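Local coordinates for protein fatty acid amide hydrolase (Candida albicans, PDB 6KVR) that probably hydrolyses monocarboxylic acid amides, such as fatty acid amides, to the free carboxylate and ammonium as a member of the amidase family, at residues T336-L342 and A558-I562; D341-I347 and V460-P466; P358-L363 and P540-Q544; V366-L370 and I562-L566; F380-T385 and Q450-F454. The contacts are given in a common frame with arbitrary orientation. Residue numbers count along the deposited sequence, not the author numbering.

Interaction 1: T336-L342 and A558-I562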
# COMPACT_ATOMS: atom_id res chain seq x y z
N THR A 336 -21.33 17.84 -5.14
CA THR A 336 -22.11 17.46 -3.97
C THR A 336 -23.38 16.74 -4.41
O THR A 336 -24.15 17.29 -5.21
CB THR A 336 -22.44 18.69 -3.15
OG1 THR A 336 -21.22 19.32 -2.74
CG2 THR A 336 -23.25 18.31 -1.92
N PRO A 337 -23.63 15.52 -3.94
CA PRO A 337 -24.79 14.77 -4.42
C PRO A 337 -26.06 15.21 -3.72
O PRO A 337 -26.05 15.86 -2.68
CB PRO A 337 -24.43 13.33 -4.04
CG PRO A 337 -23.69 13.52 -2.74
CD PRO A 337 -22.85 14.76 -2.94
N LYS A 338 -27.19 14.83 -4.33
CA LYS A 338 -28.49 15.00 -3.71
C LYS A 338 -28.75 13.84 -2.77
O LYS A 338 -28.42 12.69 -3.09
CB LYS A 338 -29.59 15.08 -4.77
CG LYS A 338 -29.24 15.90 -6.00
CD LYS A 338 -30.43 16.04 -6.94
CE LYS A 338 -29.97 16.25 -8.38
NZ LYS A 338 -31.11 16.55 -9.28
N ILE A 339 -29.32 14.14 -1.60
CA ILE A 339 -29.59 13.09 -0.61
C ILE A 339 -30.38 11.96 -1.24
O ILE A 339 -30.16 10.78 -0.93
CB ILE A 339 -30.33 13.68 0.61
CG1 ILE A 339 -29.47 14.74 1.29
CG2 ILE A 339 -30.64 12.57 1.60
CD1 ILE A 339 -28.24 14.18 1.99
N GLY A 340 -31.32 12.29 -2.13
CA GLY A 340 -32.13 11.28 -2.79
C GLY A 340 -31.37 10.37 -3.73
O GLY A 340 -31.93 9.37 -4.19
N ASP A 341 -30.11 10.68 -4.02
CA ASP A 341 -29.26 9.82 -4.84
C ASP A 341 -28.44 8.81 -4.03
O ASP A 341 -27.80 7.95 -4.64
CB ASP A 341 -28.31 10.68 -5.68
CG ASP A 341 -29.04 11.47 -6.78
OD1 ASP A 341 -28.64 12.62 -7.06
OD2 ASP A 341 -30.01 10.93 -7.36
N LEU A 342 -28.47 8.88 -2.69
CA LEU A 342 -27.57 8.11 -1.84
C LEU A 342 -28.22 6.83 -1.33
O LEU A 342 -29.41 6.82 -0.98
CB LEU A 342 -27.10 8.94 -0.64
CG LEU A 342 -26.41 10.28 -0.90
CD1 LEU A 342 -26.50 11.19 0.31
CD2 LEU A 342 -24.96 10.09 -1.28
N ALA A 558 -20.56 13.88 0.14
CA ALA A 558 -21.80 13.46 0.78
C ALA A 558 -21.88 13.98 2.20
O ALA A 558 -22.96 14.35 2.68
CB ALA A 558 -21.92 11.95 0.75
N GLY A 559 -20.75 14.01 2.91
CA GLY A 559 -20.75 14.63 4.22
C GLY A 559 -21.25 16.06 4.16
O GLY A 559 -21.99 16.50 5.04
N LYS A 560 -20.90 16.78 3.10
CA LYS A 560 -21.34 18.16 2.95
C LYS A 560 -22.85 18.24 2.75
O LYS A 560 -23.52 19.09 3.35
CB LYS A 560 -20.59 18.80 1.78
CG LYS A 560 -20.70 20.31 1.70
CD LYS A 560 -20.25 20.78 0.32
CE LYS A 560 -18.95 20.07 -0.13
NZ LYS A 560 -17.70 20.68 0.44
N ALA A 561 -23.41 17.34 1.93
CA ALA A 561 -24.86 17.28 1.77
C ALA A 561 -25.56 16.98 3.09
O ALA A 561 -26.59 17.59 3.41
CB ALA A 561 -25.22 16.21 0.73
N ILE A 562 -25.01 16.04 3.88
CA ILE A 562 -25.68 15.58 5.09
C ILE A 562 -25.67 16.66 6.16
O ILE A 562 -26.67 16.88 6.86
CB ILE A 562 -25.04 14.27 5.60
CG1 ILE A 562 -25.35 13.11 4.65
CG2 ILE A 562 -25.53 13.94 7.00
CD1 ILE A 562 -24.87 11.76 5.15
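The loop 336-342, which leads into strand 343-346 of the large mixed sheet of the amidase fold, lies along the flank of helix 552-565. The most prominent bump is the methyl group of Ala-561. It sits in a hollow walled by Thr-336 CG2 (3.9 Å from Ala-561 CB), the carbonyl Pro-337 O (3.5 Å from the same CB) and Ile-339 CD1 (3.9 Å from it). One turn earlier, Ala-558 offers a second small knob: its CB lies 4.2 Å from Pro-337 CG and 4.1 Å from Leu-342 CD2, with Phe-462 of the sheet packed against it as well. Gly-559, between them in sequence, takes no part. The 3-10 turn 339-341, closed by Asp-341 N to Lys-338 O (2.8 Å), folds the loop back so that Ile-339 and Leu-342 both reach the helix, while Gly-340 and Asp-341 stay clear of it. The two small alanines let the loop come close, with its Pro-337 CA only 6.1 Å from Ala-558 CA. At the solvent side the aliphatic part of Lys-560 runs past Thr-336 toward a salt bridge with Asp-304, bringing Lys-560 CD within 3.5 Å of Thr-336 OG1.

Interaction 2: D341-I347 and V460-P466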
# COMPACT_ATOMS: atom_id res chain seq x y z
N ASP A 341 -30.11 10.68 -4.02
CA ASP A 341 -29.26 9.82 -4.84
C ASP A 341 -28.44 8.81 -4.03
O ASP A 341 -27.80 7.95 -4.64
CB ASP A 341 -28.31 10.68 -5.68
CG ASP A 341 -29.04 11.47 -6.78
OD1 ASP A 341 -28.64 12.62 -7.06
OD2 ASP A 341 -30.01 10.93 -7.36
N LEU A 342 -28.47 8.88 -2.69
CA LEU A 342 -27.57 8.11 -1.84
C LEU A 342 -28.22 6.83 -1.33
O LEU A 342 -29.41 6.82 -0.98
CB LEU A 342 -27.10 8.94 -0.64
CG LEU A 342 -26.41 10.28 -0.90
CD1 LEU A 342 -26.50 11.19 0.31
CD2 LEU A 342 -24.96 10.09 -1.28
N THR A 343 -27.43 5.76 -1.26
CA THR A 343 -27.80 4.54 -0.54
C THR A 343 -26.90 4.42 0.68
O THR A 343 -25.67 4.42 0.55
CB THR A 343 -27.68 3.31 -1.44
OG1 THR A 343 -28.53 3.48 -2.59
CG2 THR A 343 -28.10 2.05 -0.69
N VAL A 344 -27.49 4.36 1.87
CA VAL A 344 -26.73 4.40 3.12
C VAL A 344 -27.08 3.16 3.95
O VAL A 344 -28.24 2.94 4.29
CB VAL A 344 -27.01 5.68 3.92
CG1 VAL A 344 -26.08 5.76 5.12
CG2 VAL A 344 -26.84 6.91 3.05
N ALA A 345 -26.07 2.36 4.27
CA ALA A 345 -26.22 1.27 5.22
C ALA A 345 -25.97 1.78 6.64
O ALA A 345 -25.05 2.56 6.88
CB ALA A 345 -25.26 0.12 4.88
N ILE A 346 -26.82 1.35 7.57
CA ILE A 346 -26.82 1.88 8.93
C ILE A 346 -26.36 0.78 9.87
O ILE A 346 -26.88 -0.34 9.84
CB ILE A 346 -28.22 2.38 9.35
CG1 ILE A 346 -28.82 3.25 8.25
CG2 ILE A 346 -28.13 3.17 10.67
CD1 ILE A 346 -28.05 4.54 7.99
N ILE A 347 -25.39 1.11 10.72
CA ILE A 347 -24.99 0.24 11.82
C ILE A 347 -25.60 0.82 13.08
O ILE A 347 -25.16 1.88 13.56
CB ILE A 347 -23.46 0.11 11.91
CG1 ILE A 347 -22.92 -0.68 10.71
CG2 ILE A 347 -23.04 -0.58 13.22
CD1 ILE A 347 -21.39 -0.81 10.69
N VAL A 460 -24.20 0.02 -2.36
CA VAL A 460 -24.16 0.89 -1.18
C VAL A 460 -23.12 1.98 -1.40
O VAL A 460 -21.97 1.69 -1.77
CB VAL A 460 -23.82 0.07 0.08
CG1 VAL A 460 -23.79 0.99 1.31
CG2 VAL A 460 -24.81 -1.06 0.26
N ASP A 461 -23.50 3.23 -1.15
CA ASP A 461 -22.53 4.33 -1.22
C ASP A 461 -21.75 4.53 0.08
O ASP A 461 -20.54 4.73 0.04
CB ASP A 461 -23.24 5.64 -1.58
CG ASP A 461 -23.91 5.61 -2.94
OD1 ASP A 461 -23.20 5.58 -3.96
OD2 ASP A 461 -25.17 5.62 -3.00
N PHE A 462 -22.42 4.50 1.24
CA PHE A 462 -21.76 4.82 2.51
C PHE A 462 -22.34 3.99 3.64
O PHE A 462 -23.46 3.49 3.57
CB PHE A 462 -21.87 6.30 2.87
CG PHE A 462 -21.43 7.21 1.77
CD1 PHE A 462 -20.08 7.42 1.52
CD2 PHE A 462 -22.36 7.84 0.95
CE1 PHE A 462 -19.65 8.25 0.49
CE2 PHE A 462 -21.94 8.67 -0.09
CZ PHE A 462 -20.58 8.88 -0.32
N ILE A 463 -21.55 3.86 4.70
CA ILE A 463 -21.98 3.21 5.94
C ILE A 463 -22.00 4.26 7.04
O ILE A 463 -21.02 5.00 7.22
CB ILE A 463 -21.06 2.01 6.28
CG1 ILE A 463 -21.04 1.04 5.10
CG2 ILE A 463 -21.56 1.27 7.52
CD1 ILE A 463 -20.13 -0.14 5.28
N LEU A 464 -23.13 4.36 7.72
CA LEU A 464 -23.33 5.31 8.81
C LEU A 464 -23.35 4.52 10.10
O LEU A 464 -24.02 3.48 10.18
CB LEU A 464 -24.63 6.09 8.63
CG LEU A 464 -25.03 7.10 9.71
CD1 LEU A 464 -24.00 8.21 9.83
CD2 LEU A 464 -26.41 7.71 9.42
N SER A 465 -22.62 4.99 11.11
CA SER A 465 -22.43 4.19 12.31
C SER A 465 -22.03 5.11 13.46
O SER A 465 -21.59 6.24 13.23
CB SER A 465 -21.36 3.11 12.08
OG SER A 465 -20.09 3.72 12.00
N PRO A 466 -22.16 4.64 14.71
CA PRO A 466 -21.66 5.41 15.85
C PRO A 466 -20.14 5.55 15.78
O PRO A 466 -19.46 4.82 15.06
CB PRO A 466 -22.07 4.57 17.07
CG PRO A 466 -23.12 3.59 16.55
CD PRO A 466 -22.72 3.34 15.13
O HOH W 1 -27.23 5.40 -4.76
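Val-344 CG1 and Ile-346 CD1 each lie 3.8 Å from Leu-464 CB on one face of the buried sheet, where the neighbouring parallel strands 343-346 and 462-466 join. On the same face Leu-342 CD2 meets the edge of the Phe-462 ring, 3.5 Å from Phe-462 CE2. Helices 357-372 and 552-565 pack over this face. On the other, Ala-345 CB lies 4.0 Å from Val-460 CG1 and Ile-347 CD1 is 3.8 Å from Ile-463 CG2, beneath helices 434-457 and 482-490; the sheet is thus sandwiched between helices, as in the amidase fold. The backbone ladder binds the strands: Ala-345 N to Phe-462 O (2.9 Å), Leu-464 N to Ala-345 O (2.8 Å) and Ile-347 N to Leu-464 O (2.8 Å). At the start of the ladder Thr-343 O accepts from Asp-461 N (3.0 Å) and, weakly, from Phe-462 N (3.3 Å). Farther out Asp-461 OD2 accepts from Thr-343 N (2.9 Å), and a water donates to Asp-341 O (2.6 Å) and to Asp-461 OD2 (2.7 Å) while accepting from Thr-343 OG1 (3.2 Å). The ladder pairs main-chain groups that face each other in the apolar interior, whereas a carboxylate and a water take over where the strand pairing runs out.

Interaction 3: P358-L363 and P540-Q544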
# COMPACT_ATOMS: atom_id res chain seq x y z
N PRO A 358 -27.99 8.59 24.26
CA PRO A 358 -27.79 9.73 23.34
C PRO A 358 -27.34 9.31 21.95
O PRO A 358 -27.80 9.90 20.96
CB PRO A 358 -26.74 10.59 24.05
CG PRO A 358 -26.07 9.68 25.00
CD PRO A 358 -27.12 8.71 25.45
N ILE A 359 -26.47 8.30 21.84
CA ILE A 359 -26.02 7.84 20.52
C ILE A 359 -27.17 7.18 19.77
O ILE A 359 -27.36 7.40 18.56
CB ILE A 359 -24.82 6.88 20.63
CG1 ILE A 359 -23.72 7.46 21.55
CG2 ILE A 359 -24.24 6.61 19.26
CD1 ILE A 359 -23.16 8.79 21.08
N ARG A 360 -27.93 6.33 20.45
CA ARG A 360 -29.08 5.70 19.81
C ARG A 360 -30.05 6.75 19.28
O ARG A 360 -30.49 6.67 18.13
CB ARG A 360 -29.77 4.76 20.79
CG ARG A 360 -31.00 4.04 20.19
CD ARG A 360 -31.58 3.02 21.16
NE ARG A 360 -31.91 3.64 22.43
CZ ARG A 360 -32.15 2.96 23.54
NH1 ARG A 360 -32.11 1.64 23.56
NH2 ARG A 360 -32.46 3.62 24.66
N ARG A 361 -30.36 7.76 20.10
CA ARG A 361 -31.32 8.77 19.69
C ARG A 361 -30.81 9.56 18.49
O ARG A 361 -31.52 9.73 17.49
CB ARG A 361 -31.65 9.71 20.85
CG ARG A 361 -32.58 10.86 20.48
CD ARG A 361 -33.10 11.65 21.68
NE ARG A 361 -32.03 12.27 22.45
CZ ARG A 361 -31.51 13.46 22.19
NH1 ARG A 361 -31.96 14.22 21.20
NH2 ARG A 361 -30.51 13.91 22.95
N ALA A 362 -29.56 10.05 18.57
CA ALA A 362 -29.03 10.86 17.47
C ALA A 362 -28.93 10.06 16.18
O ALA A 362 -29.25 10.57 15.09
CB ALA A 362 -27.67 11.43 17.87
N LEU A 363 -28.46 8.81 16.26
CA LEU A 363 -28.45 7.96 15.07
C LEU A 363 -29.85 7.82 14.48
O LEU A 363 -30.06 8.03 13.28
CB LEU A 363 -27.86 6.60 15.43
CG LEU A 363 -27.66 5.63 14.27
CD1 LEU A 363 -26.97 6.34 13.10
CD2 LEU A 363 -26.86 4.41 14.73
N PRO A 540 -21.76 16.75 22.80
CA PRO A 540 -22.15 16.58 21.39
C PRO A 540 -22.12 15.12 20.96
O PRO A 540 -21.38 14.30 21.51
CB PRO A 540 -21.09 17.40 20.63
CG PRO A 540 -19.94 17.52 21.55
CD PRO A 540 -20.49 17.48 22.96
N VAL A 541 -22.98 14.80 19.99
CA VAL A 541 -22.99 13.48 19.35
C VAL A 541 -22.45 13.63 17.94
O VAL A 541 -23.04 14.34 17.11
CB VAL A 541 -24.39 12.85 19.30
CG1 VAL A 541 -24.28 11.54 18.55
CG2 VAL A 541 -24.93 12.61 20.69
N GLY A 542 -21.35 12.96 17.65
CA GLY A 542 -20.82 12.88 16.30
C GLY A 542 -20.88 11.45 15.80
O GLY A 542 -20.68 10.52 16.57
N LEU A 543 -21.15 11.30 14.51
CA LEU A 543 -21.32 9.98 13.90
C LEU A 543 -20.31 9.80 12.76
O LEU A 543 -19.71 10.77 12.29
CB LEU A 543 -22.75 9.81 13.37
CG LEU A 543 -23.94 9.84 14.34
CD1 LEU A 543 -25.24 9.80 13.55
CD2 LEU A 543 -23.90 8.69 15.36
N GLN A 544 -20.16 8.56 12.30
CA GLN A 544 -19.19 8.23 11.26
C GLN A 544 -19.87 7.91 9.94
O GLN A 544 -20.86 7.16 9.90
CB GLN A 544 -18.32 7.05 11.67
CG GLN A 544 -17.43 7.34 12.84
CD GLN A 544 -16.48 6.20 13.08
OE1 GLN A 544 -15.28 6.33 12.87
NE2 GLN A 544 -17.02 5.05 13.48
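Apolar side-chain contacts make up most of the meeting between helix 357-372 and strand 540-546 at this point. Val-541 points at the helix: its CG1 is 3.5 Å from Ala-362 CB and 3.9 Å from Ile-359 CD1, and Val-541 CG2 lies 4.3 Å from Pro-358 CB. Two residues along, Leu-543 points the same way and fills the next position, with Leu-543 CD1 at 3.9 Å from Leu-363 CD1 and Leu-543 CD2 at 4.4 Å from Ile-359 CG2. Gly-542 lies between them in sequence and takes no part. The small Ala-362, aimed at the strand, gives Val-541 its close approach. The short segments cross at -62° with their axes 8.9 Å apart, so a helix lies slantwise over a strand of the mixed sheet in the α/β architecture of the amidase family; this helix also spans the neighbouring strand 462-466, where Leu-464 touches both Leu-363 and Leu-543. Hydrogen bonds belong to each element's own framework. In the helix, Ala-362 N binds Pro-358 O (3.0 Å) and Leu-363 N binds Ile-359 O (2.9 Å); the strand is bonded through its backbone to strands 494-499 and 462-466. Arg-360 points away from the strand and forms a salt bridge with Asp-514; Arg-361, out of the strand's reach, forms one with Asp-508.

Interaction 4: V366-L370 and I562-L566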
# COMPACT_ATOMS: atom_id res chain seq x y z
N VAL A 366 -31.00 10.96 12.72
CA VAL A 366 -30.33 11.25 11.45
C VAL A 366 -30.86 10.32 10.36
O VAL A 366 -31.09 10.75 9.22
CB VAL A 366 -28.80 11.15 11.62
CG1 VAL A 366 -28.08 11.09 10.26
CG2 VAL A 366 -28.29 12.34 12.43
N VAL A 367 -31.08 9.05 10.69
CA VAL A 367 -31.64 8.11 9.71
C VAL A 367 -33.00 8.60 9.23
O VAL A 367 -33.31 8.55 8.03
CB VAL A 367 -31.72 6.70 10.31
CG1 VAL A 367 -32.58 5.80 9.43
CG2 VAL A 367 -30.31 6.09 10.46
N GLU A 368 -33.84 9.09 10.15
CA GLU A 368 -35.18 9.50 9.74
C GLU A 368 -35.12 10.75 8.86
O GLU A 368 -35.86 10.87 7.88
CB GLU A 368 -36.06 9.70 10.97
CG GLU A 368 -36.45 8.37 11.64
CD GLU A 368 -37.31 7.47 10.75
OE1 GLU A 368 -36.97 6.27 10.55
OE2 GLU A 368 -38.35 7.95 10.24
N LYS A 369 -34.22 11.67 9.18
CA LYS A 369 -33.99 12.83 8.33
C LYS A 369 -33.51 12.43 6.93
O LYS A 369 -33.92 13.03 5.93
CB LYS A 369 -32.98 13.72 9.03
CG LYS A 369 -33.07 15.16 8.64
CD LYS A 369 -34.11 15.90 9.50
CE LYS A 369 -34.32 17.33 9.02
NZ LYS A 369 -34.71 17.34 7.56
N LEU A 370 -32.63 11.43 6.84
CA LEU A 370 -32.16 10.97 5.54
C LEU A 370 -33.28 10.30 4.76
O LEU A 370 -33.43 10.51 3.55
CB LEU A 370 -31.00 9.97 5.71
CG LEU A 370 -29.64 10.48 6.16
CD1 LEU A 370 -28.71 9.29 6.36
CD2 LEU A 370 -29.08 11.47 5.12
N ILE A 562 -25.01 16.04 3.88
CA ILE A 562 -25.68 15.58 5.09
C ILE A 562 -25.67 16.66 6.16
O ILE A 562 -26.67 16.88 6.86
CB ILE A 562 -25.04 14.27 5.60
CG1 ILE A 562 -25.35 13.11 4.65
CG2 ILE A 562 -25.53 13.94 7.00
CD1 ILE A 562 -24.87 11.76 5.15
N VAL A 563 -24.54 17.34 6.33
CA VAL A 563 -24.44 18.41 7.31
C VAL A 563 -25.37 19.56 6.94
O VAL A 563 -25.91 20.25 7.82
CB VAL A 563 -22.98 18.87 7.43
CG1 VAL A 563 -22.87 20.24 8.07
CG2 VAL A 563 -22.15 17.84 8.22
N ASP A 564 -25.58 19.79 5.64
CA ASP A 564 -26.52 20.82 5.22
C ASP A 564 -27.96 20.37 5.43
O ASP A 564 -28.78 21.13 5.93
CB ASP A 564 -26.26 21.20 3.76
CG ASP A 564 -25.00 22.05 3.60
OD1 ASP A 564 -24.36 22.36 4.63
OD2 ASP A 564 -24.65 22.39 2.45
N LEU A 565 -28.27 19.11 5.10
CA LEU A 565 -29.58 18.56 5.43
C LEU A 565 -29.90 18.71 6.91
O LEU A 565 -31.05 19.00 7.28
CB LEU A 565 -29.64 17.09 5.03
CG LEU A 565 -30.87 16.37 5.59
CD1 LEU A 565 -32.13 16.70 4.76
CD2 LEU A 565 -30.64 14.87 5.72
N LEU A 566 -28.90 18.54 7.78
CA LEU A 566 -29.12 18.57 9.22
C LEU A 566 -29.05 19.97 9.83
O LEU A 566 -29.29 20.11 11.03
CB LEU A 566 -28.11 17.67 9.94
CG LEU A 566 -28.26 16.16 9.73
CD1 LEU A 566 -27.05 15.40 10.28
CD2 LEU A 566 -29.54 15.68 10.37
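Two helices that lie on the same face of the amidase sheet, 357-372 and 552-565, meet near their C-terminal ends, and the choice of rotamers closes the gap between them. Their nearest CA atoms, Lys-369 with Leu-566, are still 7.6 Å apart, so side chains make nearly all the contact. Leu-370, with chi1 m and chi2 t, leaves its backbone sideways yet swings CD2 across to 4.1 Å from Ile-562 CG1 and 3.8 Å from Leu-565 CD2. Leu-566 takes the same mt rotamer and likewise reaches over, putting its CD1 3.9 Å from Val-366 CG2. Leu-565, in contrast, already points at the opposing helix and adopts tp, which places its CD2 between Leu-370 and Lys-369. Val-366 (t) and Ile-562 (mt) lie toward the sheet, where Val-366 touches Leu-464 and Leu-543 while Ile-562 rests on Phe-497 and Leu-545. The contact thus grades from a buried floor to an exposed outer edge, formed by Lys-369: chi1 t followed by chi2 p bends its aliphatic stem over the two leucines, so that a charged residue contributes methylenes to the apolar seam. The CG of Lys-369 lies 3.8 Å from Leu-565 CD2 and 4.0 Å from Leu-566 CD2.

Interaction 5: F380-T385 and Q450-F454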
# COMPACT_ATOMS: atom_id res chain seq x y z
N PHE A 380 -28.25 -2.65 8.55
CA PHE A 380 -27.04 -3.43 8.27
C PHE A 380 -26.52 -4.04 9.57
O PHE A 380 -26.19 -3.31 10.51
CB PHE A 380 -25.99 -2.52 7.64
CG PHE A 380 -24.70 -3.20 7.29
CD1 PHE A 380 -24.69 -4.48 6.76
CD2 PHE A 380 -23.49 -2.53 7.47
CE1 PHE A 380 -23.49 -5.09 6.42
CE2 PHE A 380 -22.29 -3.13 7.13
CZ PHE A 380 -22.29 -4.41 6.61
N ASP A 381 -26.45 -5.37 9.61
CA ASP A 381 -25.89 -6.10 10.73
C ASP A 381 -24.46 -6.50 10.36
O ASP A 381 -24.26 -7.51 9.68
CB ASP A 381 -26.75 -7.33 11.05
CG ASP A 381 -26.38 -8.00 12.36
OD1 ASP A 381 -25.32 -7.68 12.94
OD2 ASP A 381 -27.18 -8.85 12.82
N PRO A 382 -23.45 -5.75 10.78
CA PRO A 382 -22.11 -5.88 10.16
C PRO A 382 -21.44 -7.18 10.56
O PRO A 382 -21.41 -7.54 11.74
CB PRO A 382 -21.35 -4.66 10.72
CG PRO A 382 -22.01 -4.40 12.03
CD PRO A 382 -23.48 -4.71 11.82
N PRO A 383 -20.91 -7.92 9.59
CA PRO A 383 -20.40 -9.27 9.88
C PRO A 383 -18.98 -9.28 10.41
O PRO A 383 -18.17 -8.40 10.12
CB PRO A 383 -20.48 -9.97 8.51
CG PRO A 383 -20.32 -8.84 7.52
CD PRO A 383 -20.90 -7.60 8.16
N ASN A 384 -18.69 -10.31 11.20
CA ASN A 384 -17.33 -10.61 11.65
C ASN A 384 -16.69 -9.47 12.44
O ASN A 384 -15.47 -9.37 12.47
CB ASN A 384 -16.42 -10.97 10.47
CG ASN A 384 -16.57 -12.40 10.06
OD1 ASN A 384 -16.64 -13.29 10.91
ND2 ASN A 384 -16.61 -12.65 8.76
N THR A 385 -17.50 -8.61 13.08
CA THR A 385 -16.92 -7.53 13.88
C THR A 385 -16.09 -8.07 15.05
O THR A 385 -15.10 -7.44 15.44
CB THR A 385 -18.01 -6.58 14.40
OG1 THR A 385 -19.02 -7.33 15.08
CG2 THR A 385 -18.65 -5.79 13.24
N GLN A 450 -14.76 -8.87 2.17
CA GLN A 450 -16.14 -9.11 2.58
C GLN A 450 -16.93 -7.81 2.59
O GLN A 450 -18.06 -7.76 2.10
CB GLN A 450 -16.17 -9.79 3.96
CG GLN A 450 -17.57 -10.15 4.42
CD GLN A 450 -17.60 -10.95 5.72
OE1 GLN A 450 -16.65 -10.97 6.50
NE2 GLN A 450 -18.71 -11.64 5.95
N TYR A 451 -16.33 -6.73 3.11
CA TYR A 451 -17.04 -5.46 3.24
C TYR A 451 -17.09 -4.71 1.92
O TYR A 451 -18.08 -4.03 1.62
CB TYR A 451 -16.36 -4.59 4.31
CG TYR A 451 -16.86 -4.85 5.70
CD1 TYR A 451 -16.53 -6.03 6.36
CD2 TYR A 451 -17.68 -3.94 6.35
CE1 TYR A 451 -17.00 -6.29 7.62
CE2 TYR A 451 -18.16 -4.19 7.62
CZ TYR A 451 -17.81 -5.37 8.25
OH TYR A 451 -18.27 -5.62 9.53
N ASN A 452 -16.02 -4.78 1.14
CA ASN A 452 -16.04 -4.13 -0.17
C ASN A 452 -17.06 -4.81 -1.07
O ASN A 452 -17.83 -4.14 -1.76
CB ASN A 452 -14.64 -4.13 -0.77
CG ASN A 452 -14.57 -3.49 -2.16
OD1 ASN A 452 -14.89 -2.31 -2.34
ND2 ASN A 452 -14.10 -4.27 -3.13
N ASP A 453 -17.14 -6.15 -1.01
CA ASP A 453 -18.12 -6.88 -1.80
C ASP A 453 -19.54 -6.53 -1.37
O ASP A 453 -20.46 -6.56 -2.19
CB ASP A 453 -17.93 -8.38 -1.64
CG ASP A 453 -16.70 -8.89 -2.36
OD1 ASP A 453 -16.13 -8.16 -3.20
OD2 ASP A 453 -16.30 -10.05 -2.09
N PHE A 454 -19.74 -6.24 -0.08
CA PHE A 454 -21.06 -5.85 0.39
C PHE A 454 -21.51 -4.55 -0.26
O PHE A 454 -22.62 -4.46 -0.79
CB PHE A 454 -21.07 -5.70 1.91
CG PHE A 454 -22.26 -4.92 2.44
CD1 PHE A 454 -23.52 -5.49 2.46
CD2 PHE A 454 -22.11 -3.63 2.88
CE1 PHE A 454 -24.62 -4.79 2.93
CE2 PHE A 454 -23.20 -2.91 3.37
CZ PHE A 454 -24.47 -3.50 3.39
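A proline-rich loop, joining edge strand 376-379 of the amidase sheet to helix 385-397, is fastened to helix 434-457 by two hydrogen bonds and an offset aromatic stack. Tyr-451 OH donates to the carbonyl Pro-383 O at 2.8 Å; it also lies 3.5 Å from Pro-383 N, but that tertiary amide nitrogen has no hydrogen to share. The Asn-384 amide ND2 donates to Gln-450 OE1 at 2.8 Å (160° at the hydrogen). Although Asn-384 stands at the N-cap position of the following helix, its side chain makes no capping bond and serves this contact instead. Thr-385 OG1 is hydrogen-bonded to Asp-350 O, and Thr-385 CG2 lies 3.7 Å from Tyr-451 OH. On the other side of the helix segment, Asn-452 ND2 hydrogen-bonds to Trp-320 O of the second subunit. At the apolar end the rings of Phe-380 and Phe-454 stack nearly parallel, planes at 6° and centroids 4.1 Å apart, with Phe-380 CD1 3.5 Å from Phe-454 CZ.

In the fold
Interactions 2 and 3 are the buried ones: the first pairs two strands through main-chain hydrogen bonds, the second lays a helix on the sheet by largely apolar contact, without hydrogen bonds between the two. They meet where Gln-544 continues the sheet beside Ser-465. Interactions 3 and 4 use successive turns of helix 357-372, and interactions 1 and 4 share helix 552-565 at Ile-562; both latter contacts are partly buried, with lysine stems at their outer edges. Asp-341 and Leu-342 carry interaction 1 into interaction 2. Interaction 5 lies across the sheet from helix 357-372, joined to interaction 2 through Phe-380, and is the one where side-chain hydrogen bonds and ring stacking dominate.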